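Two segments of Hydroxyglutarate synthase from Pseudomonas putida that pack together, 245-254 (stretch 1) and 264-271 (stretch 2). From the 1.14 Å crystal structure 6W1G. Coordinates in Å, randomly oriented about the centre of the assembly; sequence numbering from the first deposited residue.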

# COMPACT_ATOMS: atom_id res chain seq x y z
N GLY A 245 -21.62 10.16 -5.85
CA GLY A 245 -21.10 11.44 -5.38
C GLY A 245 -19.62 11.50 -5.11
O GLY A 245 -19.17 12.41 -4.40
N ILE A 246 -18.83 10.57 -5.65
CA ILE A 246 -17.38 10.57 -5.47
C ILE A 246 -16.74 10.47 -6.85
O ILE A 246 -16.04 9.46 -7.15
N PRO A 247 -17.05 11.40 -7.78
CA PRO A 247 -16.50 11.25 -9.13
C PRO A 247 -14.99 11.22 -9.04
O PRO A 247 -14.37 12.15 -8.47
N PRO A 248 -14.36 10.21 -9.58
CA PRO A 248 -12.91 10.14 -9.43
C PRO A 248 -12.24 10.85 -10.59
O PRO A 248 -12.86 11.20 -11.59
N LYS A 249 -10.94 11.03 -10.43
CA LYS A 249 -10.13 11.44 -11.56
C LYS A 249 -10.25 10.41 -12.66
O LYS A 249 -10.15 9.19 -12.43
N ALA A 250 -10.50 10.88 -13.88
CA ALA A 250 -10.55 9.99 -15.02
C ALA A 250 -9.21 9.34 -15.31
O ALA A 250 -9.18 8.20 -15.77
N VAL A 251 -8.10 10.04 -15.08
CA VAL A 251 -6.79 9.43 -15.22
C VAL A 251 -6.58 8.42 -14.11
O VAL A 251 -6.66 8.73 -12.92
N VAL A 252 -6.30 7.19 -14.48
CA VAL A 252 -5.99 6.14 -13.53
C VAL A 252 -4.48 5.97 -13.54
O VAL A 252 -3.88 5.75 -14.61
N GLU A 253 -3.86 6.03 -12.35
CA GLU A 253 -2.43 5.79 -12.25
C GLU A 253 -2.15 4.30 -12.32
O GLU A 253 -2.96 3.50 -11.85
N GLY A 254 -1.00 3.95 -12.90
CA GLY A 254 -0.59 2.58 -13.09
C GLY A 254 -0.71 2.15 -14.53
O GLY A 254 -0.97 2.94 -15.44
N LEU A 264 -0.10 -2.00 -9.49
CA LEU A 264 -1.44 -1.66 -9.04
C LEU A 264 -1.96 -0.56 -9.95
O LEU A 264 -1.19 0.10 -10.65
N ARG A 265 -3.27 -0.33 -9.88
CA ARG A 265 -3.92 0.80 -10.50
C ARG A 265 -4.66 1.55 -9.40
O ARG A 265 -5.15 0.94 -8.45
N GLN A 266 -4.69 2.89 -9.50
CA GLN A 266 -5.32 3.68 -8.45
C GLN A 266 -5.91 4.98 -9.00
O GLN A 266 -5.44 5.52 -10.02
N THR A 267 -6.95 5.47 -8.34
CA THR A 267 -7.44 6.81 -8.63
C THR A 267 -8.00 7.38 -7.33
O THR A 267 -8.08 6.70 -6.31
N SER A 268 -8.35 8.66 -7.38
CA SER A 268 -8.68 9.44 -6.20
C SER A 268 -9.97 10.21 -6.41
O SER A 268 -10.48 10.35 -7.54
N PHE A 269 -10.51 10.69 -5.29
CA PHE A 269 -11.74 11.47 -5.31
C PHE A 269 -11.77 12.37 -4.09
O PHE A 269 -11.11 12.10 -3.08
N LYS A 270 -12.60 13.37 -4.14
CA LYS A 270 -12.80 14.23 -2.99
C LYS A 270 -13.79 13.54 -2.06
O LYS A 270 -14.90 13.20 -2.46
N ALA A 271 -13.40 13.36 -0.80
CA ALA A 271 -14.21 12.60 0.14
C ALA A 271 -14.97 13.47 1.12
O ALA A 271 -16.08 13.10 1.49

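A run of strand, 264-271, is paired here with a segment that has no regular structure, and the two share a single antiparallel bridge, Glu-253 with Gln-266; side chains and waters carry much of the remaining pairing. At the bridge, Glu-253 N donates to Gln-266 O (2.9 Å) and Gln-266 N to Glu-253 O (3.0 Å). The side chains repeat the pairing: Glu-253 (chi1 m, chi2 t) points toward the strand, Gln-266 (p, t) leaves sideways but its end swings nearer, and Gln-266 NE2 donates to Glu-253 OE1 at 2.7 Å. Gly-254 follows where a CB would clash with Leu-264 O, and its backbone angles alone call for glycine.

Farther along, Thr-267 (t) points toward the loop, and its OG1 donates to Lys-249 O at 2.9 Å, a side chain taking up a carbonyl of the irregular segment. Lys-249 N in turn donates to Ser-268 O at 3.0 Å. Lys-249 starts inward in an m, m conformation, bringing its CG to 3.6 Å from Ser-268 OG (chi1 p), before its end leads away. Pro-248 CB rests 3.8 Å from Thr-267 CG2.

The apolar anchor is Ile-246 (p, t) against Phe-269 (chi1 p), both buried and pointing toward the opposite stretch. Ile-246 CD1 lies over one face of the ring, while Ile-246 CG2 comes within 3.4 Å of Phe-269 CD2. Nearby, water 2 donates to Pro-247 O (2.7 Å) and accepts from Lys-270 N (2.8 Å), and water 1 donates to both Gly-245 O (2.9 Å) and Lys-270 O (2.6 Å), linking backbones that do not bond directly.

Val-252 (t) lays CG1 over one face of the Arg-265 guanidinium, 3.7 Å from Arg-265 NH2. That same Arg-265 NH2 donates to water 3 (2.8 Å), which also lies 2.8 Å from Val-252 O, so one residue gives apolar cover to the guanidinium and has its carbonyl within reach of the water the guanidinium holds.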

# COMPACT_ATOMS: atom_id res chain seq x y z
CB ILE A 246 -16.94 9.48 -4.47
CG1 ILE A 246 -17.71 8.17 -4.72
CG2 ILE A 246 -17.17 9.98 -3.04
CD1 ILE A 246 -17.16 6.98 -3.90
CB PRO A 247 -16.97 12.51 -9.86
CG PRO A 247 -17.28 13.47 -8.81
CD PRO A 247 -17.78 12.66 -7.63
CB PRO A 248 -12.62 8.65 -9.52
CG PRO A 248 -13.65 8.14 -10.49
CD PRO A 248 -14.90 8.96 -10.15
CB LYS A 249 -8.69 11.57 -11.08
CG LYS A 249 -8.46 12.66 -10.03
CD LYS A 249 -8.60 14.06 -10.56
CE LYS A 249 -7.78 15.02 -9.68
NZ LYS A 249 -8.48 16.30 -9.42
CB ALA A 250 -10.99 10.76 -16.25
CB VAL A 251 -5.70 10.50 -15.17
CG1 VAL A 251 -4.34 9.86 -15.11
CG2 VAL A 251 -5.78 11.43 -16.37
CB VAL A 252 -6.71 4.84 -13.91
CG1 VAL A 252 -6.30 3.71 -12.98
CG2 VAL A 252 -8.22 5.04 -13.88
CB GLU A 253 -1.88 6.34 -10.94
CG GLU A 253 -2.06 7.84 -10.79
CD GLU A 253 -1.43 8.33 -9.52
OE1 GLU A 253 -2.14 8.45 -8.50
OE2 GLU A 253 -0.20 8.54 -9.53
CB LEU A 264 -1.49 -1.29 -7.57
CG LEU A 264 -0.77 -0.03 -7.14
CD1 LEU A 264 -1.57 1.24 -7.42
CD2 LEU A 264 -0.48 -0.09 -5.65
CB ARG A 265 -4.92 0.36 -11.53
CG ARG A 265 -4.32 -0.49 -12.64
CD ARG A 265 -5.33 -0.85 -13.73
NE ARG A 265 -5.53 0.31 -14.60
CZ ARG A 265 -6.62 0.56 -15.32
NH1 ARG A 265 -7.66 -0.24 -15.27
NH2 ARG A 265 -6.65 1.65 -16.09
CB GLN A 266 -4.34 4.05 -7.34
CG GLN A 266 -3.19 4.91 -7.81
CD GLN A 266 -2.07 5.17 -6.78
OE1 GLN A 266 -1.70 4.30 -5.96
NE2 GLN A 266 -1.52 6.37 -6.85
CB THR A 267 -8.42 6.87 -9.83
OG1 THR A 267 -8.65 8.24 -10.16
CG2 THR A 267 -9.70 6.19 -9.54
CB SER A 268 -7.53 10.43 -5.84
OG SER A 268 -7.39 11.36 -6.90
CB PHE A 269 -12.96 10.54 -5.33
CG PHE A 269 -13.06 9.60 -4.17
CD1 PHE A 269 -12.43 8.35 -4.20
CD2 PHE A 269 -13.79 9.94 -3.05
CE1 PHE A 269 -12.53 7.50 -3.12
CE2 PHE A 269 -13.90 9.09 -1.99
CZ PHE A 269 -13.27 7.86 -2.03
CB LYS A 270 -13.34 15.59 -3.41
CG LYS A 270 -13.44 16.57 -2.22
CD LYS A 270 -13.79 17.99 -2.63
CE LYS A 270 -13.95 18.94 -1.43
NZ LYS A 270 -14.32 20.28 -1.91
CB ALA A 271 -13.37 11.60 0.91
O HOH W 1 -17.21 14.18 -3.30
O HOH W 2 -14.21 13.79 -6.39
O HOH W 3 -4.29 3.21 -15.82